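Long-range contacts in protein RMD9, mitochondrial (Saccharomyces cerevisiae S288C, PDB 7A9X), which binds a dodecameric sequence motif in the 3'-UTR of mitochondrial mRNAs and takes part in the processing or stability of these transcripts: residues A[38-43]-A[95-100]; A[472-477]-A[554-559]. All blocks are in the same frame, centred on the assembly; numbering follows the deposited sequence.

Interaction 1 of 2, residues A[38-43]-A[95-100]; sequences SPWRHE and YSLRES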
# COMPACT_ATOMS: atom_id res chain seq x y z
N SER A 38 -14.11 -39.04 19.29
CA SER A 38 -14.62 -37.68 19.38
C SER A 38 -14.45 -37.07 20.77
O SER A 38 -15.45 -36.82 21.46
CB SER A 38 -16.10 -37.65 18.98
OG SER A 38 -16.91 -38.28 19.95
N PRO A 39 -13.22 -36.83 21.24
CA PRO A 39 -13.04 -36.06 22.48
C PRO A 39 -13.20 -34.57 22.24
O PRO A 39 -13.80 -33.86 23.04
CB PRO A 39 -11.62 -36.42 22.92
CG PRO A 39 -11.20 -37.58 22.05
CD PRO A 39 -11.94 -37.39 20.77
N TRP A 40 -12.65 -34.10 21.12
CA TRP A 40 -12.77 -32.71 20.68
C TRP A 40 -13.88 -32.53 19.65
O TRP A 40 -13.73 -31.76 18.70
CB TRP A 40 -11.44 -32.22 20.10
CG TRP A 40 -10.31 -32.08 21.08
CD1 TRP A 40 -9.98 -30.96 21.78
CD2 TRP A 40 -9.35 -33.08 21.44
NE1 TRP A 40 -8.87 -31.20 22.57
CE2 TRP A 40 -8.47 -32.50 22.38
CE3 TRP A 40 -9.15 -34.41 21.07
CZ2 TRP A 40 -7.41 -33.20 22.95
CZ3 TRP A 40 -8.09 -35.11 21.64
CH2 TRP A 40 -7.24 -34.50 22.57
N ARG A 41 -15.00 -33.23 19.82
CA ARG A 41 -16.02 -33.24 18.77
C ARG A 41 -16.64 -31.87 18.58
O ARG A 41 -16.74 -31.37 17.44
CB ARG A 41 -17.10 -34.27 19.08
CG ARG A 41 -18.10 -34.43 17.95
CD ARG A 41 -19.14 -35.48 18.26
NE ARG A 41 -20.14 -35.59 17.20
CZ ARG A 41 -21.18 -36.40 17.24
NH1 ARG A 41 -22.04 -36.44 16.23
NH2 ARG A 41 -21.38 -37.19 18.29
N HIS A 42 -17.09 -31.23 19.66
CA HIS A 42 -17.78 -29.95 19.54
C HIS A 42 -16.85 -28.87 19.01
O HIS A 42 -17.27 -28.01 18.22
CB HIS A 42 -18.37 -29.53 20.89
CG HIS A 42 -18.95 -28.15 20.89
ND1 HIS A 42 -18.32 -27.08 21.48
CD2 HIS A 42 -20.09 -27.66 20.35
CE1 HIS A 42 -19.05 -25.99 21.32
NE2 HIS A 42 -20.13 -26.32 20.64
N GLU A 43 -15.58 -28.90 19.42
CA GLU A 43 -14.63 -27.91 18.92
C GLU A 43 -14.29 -28.15 17.45
O GLU A 43 -14.10 -27.20 16.69
CB GLU A 43 -13.36 -27.91 19.77
CG GLU A 43 -13.61 -27.57 21.23
CD GLU A 43 -12.34 -27.57 22.04
OE1 GLU A 43 -11.25 -27.74 21.45
OE2 GLU A 43 -12.43 -27.39 23.28
N TYR A 95 -5.74 -23.38 18.63
CA TYR A 95 -4.78 -23.67 19.70
C TYR A 95 -5.25 -24.82 20.58
O TYR A 95 -4.43 -25.51 21.20
CB TYR A 95 -4.54 -22.42 20.53
CG TYR A 95 -3.91 -21.30 19.74
CD1 TYR A 95 -2.61 -21.41 19.25
CD2 TYR A 95 -4.60 -20.12 19.49
CE1 TYR A 95 -2.03 -20.39 18.52
CE2 TYR A 95 -4.03 -19.09 18.76
CZ TYR A 95 -2.74 -19.23 18.28
OH TYR A 95 -2.16 -18.22 17.56
N SER A 96 -6.56 -25.06 20.64
CA SER A 96 -7.11 -26.21 21.34
C SER A 96 -7.15 -27.45 20.47
O SER A 96 -6.88 -28.56 20.94
CB SER A 96 -8.53 -25.89 21.84
OG SER A 96 -9.16 -27.05 22.35
N LEU A 97 -7.47 -27.29 19.18
CA LEU A 97 -7.63 -28.43 18.29
C LEU A 97 -6.31 -28.94 17.72
O LEU A 97 -6.31 -30.01 17.09
CB LEU A 97 -8.57 -28.07 17.14
CG LEU A 97 -10.05 -27.97 17.51
CD1 LEU A 97 -10.87 -27.56 16.30
CD2 LEU A 97 -10.54 -29.29 18.07
N ARG A 98 -5.21 -28.21 17.90
CA ARG A 98 -3.93 -28.70 17.40
C ARG A 98 -3.43 -29.91 18.19
O ARG A 98 -2.55 -30.63 17.70
CB ARG A 98 -2.88 -27.59 17.42
CG ARG A 98 -2.64 -26.96 18.78
CD ARG A 98 -1.45 -26.01 18.72
NE ARG A 98 -1.31 -25.20 19.92
CZ ARG A 98 -0.34 -24.31 20.10
NH1 ARG A 98 -0.28 -23.60 21.23
NH2 ARG A 98 0.58 -24.12 19.16
N GLU A 99 -3.96 -30.13 19.39
CA GLU A 99 -3.64 -31.34 20.15
C GLU A 99 -4.48 -32.54 19.71
O GLU A 99 -4.11 -33.68 20.02
CB GLU A 99 -3.85 -31.09 21.64
CG GLU A 99 -2.98 -29.98 22.21
CD GLU A 99 -1.50 -30.31 22.14
OE1 GLU A 99 -1.15 -31.50 22.25
OE2 GLU A 99 -0.70 -29.37 21.98
N SER A 100 -5.58 -32.30 19.01
CA SER A 100 -6.42 -33.39 18.55
C SER A 100 -5.78 -34.09 17.36
O SER A 100 -5.16 -33.44 16.51
CB SER A 100 -7.80 -32.87 18.17
OG SER A 100 -8.59 -33.90 17.59

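Interaction 2 of 2, residues A[472-477]-A[554-559]; sequences GQQYIA and YFRATK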
# COMPACT_ATOMS: atom_id res chain seq x y z
N GLY A 472 -14.91 15.42 13.80
CA GLY A 472 -14.97 14.57 14.97
C GLY A 472 -13.67 13.95 15.41
O GLY A 472 -13.68 12.95 16.13
N GLN A 473 -12.53 14.52 15.00
CA GLN A 473 -11.25 14.00 15.46
C GLN A 473 -11.10 14.21 16.96
O GLN A 473 -11.46 15.26 17.50
CB GLN A 473 -10.10 14.68 14.71
CG GLN A 473 -9.65 13.94 13.46
CD GLN A 473 -8.87 12.67 13.77
OE1 GLN A 473 -9.44 11.68 14.23
NE2 GLN A 473 -7.57 12.69 13.51
N GLN A 474 -10.55 13.20 17.63
CA GLN A 474 -10.44 13.24 19.09
C GLN A 474 -9.41 14.26 19.54
O GLN A 474 -9.74 15.22 20.24
CB GLN A 474 -10.09 11.85 19.61
CG GLN A 474 -10.83 10.72 18.92
CD GLN A 474 -10.16 9.38 19.11
OE1 GLN A 474 -10.04 8.60 18.17
NE2 GLN A 474 -9.72 9.11 20.33
N TYR A 475 -8.15 14.08 19.14
CA TYR A 475 -7.06 14.92 19.61
C TYR A 475 -6.17 15.26 18.43
O TYR A 475 -6.49 14.98 17.27
CB TYR A 475 -6.30 14.22 20.75
CG TYR A 475 -7.22 13.61 21.79
CD1 TYR A 475 -7.88 14.40 22.73
CD2 TYR A 475 -7.42 12.23 21.84
CE1 TYR A 475 -8.72 13.84 23.68
CE2 TYR A 475 -8.26 11.66 22.78
CZ TYR A 475 -8.90 12.47 23.70
OH TYR A 475 -9.73 11.90 24.64
N ILE A 476 -5.03 15.89 18.72
CA ILE A 476 -4.10 16.33 17.69
C ILE A 476 -3.08 15.23 17.44
O ILE A 476 -2.36 14.81 18.36
CB ILE A 476 -3.40 17.64 18.10
CG1 ILE A 476 -4.41 18.78 18.17
CG2 ILE A 476 -2.27 17.97 17.14
CD1 ILE A 476 -3.79 20.13 18.49
N ALA A 477 -3.01 14.75 16.20
CA ALA A 477 -2.12 13.66 15.85
C ALA A 477 -0.74 14.19 15.48
O ALA A 477 -0.51 15.40 15.38
CB ALA A 477 -2.72 12.84 14.71
N TYR A 554 -4.57 19.45 24.06
CA TYR A 554 -5.33 18.77 23.02
C TYR A 554 -4.51 17.71 22.30
O TYR A 554 -4.99 17.16 21.29
CB TYR A 554 -5.86 19.80 22.01
CG TYR A 554 -6.76 20.85 22.64
CD1 TYR A 554 -8.11 20.59 22.86
CD2 TYR A 554 -6.25 22.09 23.01
CE1 TYR A 554 -8.93 21.55 23.43
CE2 TYR A 554 -7.07 23.05 23.58
CZ TYR A 554 -8.40 22.77 23.78
OH TYR A 554 -9.22 23.73 24.35
N PHE A 555 -3.31 17.40 22.78
CA PHE A 555 -2.45 16.44 22.11
C PHE A 555 -2.97 15.02 22.28
O PHE A 555 -3.66 14.70 23.26
CB PHE A 555 -1.02 16.53 22.65
CG PHE A 555 -0.23 17.70 22.14
CD1 PHE A 555 -0.78 18.58 21.21
CD2 PHE A 555 1.06 17.92 22.57
CE1 PHE A 555 -0.04 19.66 20.74
CE2 PHE A 555 1.80 18.99 22.10
CZ PHE A 555 1.25 19.86 21.18
N ARG A 556 -2.63 14.15 21.32
CA ARG A 556 -2.94 12.74 21.47
C ARG A 556 -2.21 12.17 22.69
O ARG A 556 -2.75 11.32 23.41
CB ARG A 556 -2.55 11.97 20.21
CG ARG A 556 -3.50 10.84 19.84
CD ARG A 556 -4.69 11.38 19.06
NE ARG A 556 -5.57 10.31 18.59
CZ ARG A 556 -6.61 10.49 17.78
NH1 ARG A 556 -7.35 9.46 17.40
NH2 ARG A 556 -6.90 11.71 17.35
N ALA A 557 -0.99 12.63 22.93
CA ALA A 557 -0.19 12.23 24.08
C ALA A 557 0.79 13.36 24.39
O ALA A 557 1.27 14.05 23.49
CB ALA A 557 0.57 10.93 23.82
N THR A 558 1.07 13.54 25.69
CA THR A 558 1.99 14.60 26.07
C THR A 558 3.44 14.28 25.70
O THR A 558 4.29 15.18 25.77
CB THR A 558 1.89 14.89 27.57
OG1 THR A 558 2.54 13.85 28.31
CG2 THR A 558 0.43 14.97 28.00
N LYS A 559 3.73 13.04 25.32
CA LYS A 559 5.05 12.70 24.79
C LYS A 559 5.31 13.34 23.44
O LYS A 559 6.46 13.37 22.99
CB LYS A 559 5.20 11.18 24.69
CG LYS A 559 6.65 10.70 24.64
CD LYS A 559 6.73 9.18 24.63
CE LYS A 559 8.18 8.71 24.66
NZ LYS A 559 8.29 7.22 24.66

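Interaction 1 of 2, residues A[38-43]-A[95-100]
W40 and E43, at the start of helix 41-48, pack on S96, L97 and S100 where helix 78-97 gives way to a turn: a helix start lodged against a helix end in the N-terminal part of the chain. W40 is the N-cap residue. Its CG lies anti to the carbonyl carbon (chi1 -68°), and the indole lies over S100, whose CB stands 3.4 Å above the ring plane, displaced toward the rim and closest to CD2 and CE3. L97 slides past in the opposite direction, its CD2 wedged between W40 CB at 3.7 Å and E43 CB at 3.6 Å. Its other methyl, CD1, reaches E43 O at 3.3 Å. E43 extends beyond CG, and S96 OG donates to its OE1; the 2.4 Å separation of OG and OE1 is too short to be taken at face value. OE1 also lies in plane at the indole edge. An alanine in place of W40 would probably leave a gap over S100 CB and take away the indole edge beside E43 OE1. The contact is thus an N-capped helix start set against the type I turn, L97 to S100, that follows another helix, in the helical region ahead of the pentatricopeptide repeats.

Interaction 2 of 2, residues A[472-477]-A[554-559]
R556 lays its side chain across the backbone of Q474 and Y475, meeting the Y475 side chain at about a right angle, with ring and guanidinium planes 89° apart. The bend at chi2 (83°) sets R556 CD at the edge of the Y475 ring, in its plane, 4.0 Å from Y475 CD2 and 3.7 Å from Y475 CB. Beyond it, NH2 makes a weak hydrogen bond of 3.3 Å to Y475 O, which lies in the guanidinium plane. The Q474 amide is inclined 49° to that plane; its OE1 comes within 2.9 Å of R556 NH1, but at an angle too poor for a hydrogen bond. Q473 crosses R556 at about a right angle. Next to this polar cluster, I476 N donates to Y554 O (2.9 Å) and R556 N to I476 O (3.0 Å), so both the N-H and the C=O of I476 are used. The I476 side chain reaches Y554 CB with CD1 and the F555 ring with CB, while L481 touches both I476 and F555. Bonding to both neighbours of F555 marks an isolated parallel beta bridge. It joins the loop after the last predicted pentatricopeptide repeat to the C-terminal helices, about 6 Å from the bound RNA at the nearest atoms.

In the fold
From the N terminus, interaction 1 comes first: it closes a loop that runs through helix 52-59 and brings the start of helix 41-48 back to the end of helix 78-97. Further helices and the eight predicted repeats, between residues 166 and 471, follow before interaction 2 opens. That contact closes a second loop, holding helices 478-486, 489-502 and 540-551 and an unmodelled segment, 504-536. The two loops stand in series, neither nested nor crossed, with their centres 46 Å apart. The region after interaction 1 nevertheless reaches interaction 2: in the loop following helix 105-128, R131 touches Q473, and D134 touches both Q473 and A477, so N-terminal and C-terminal parts meet there.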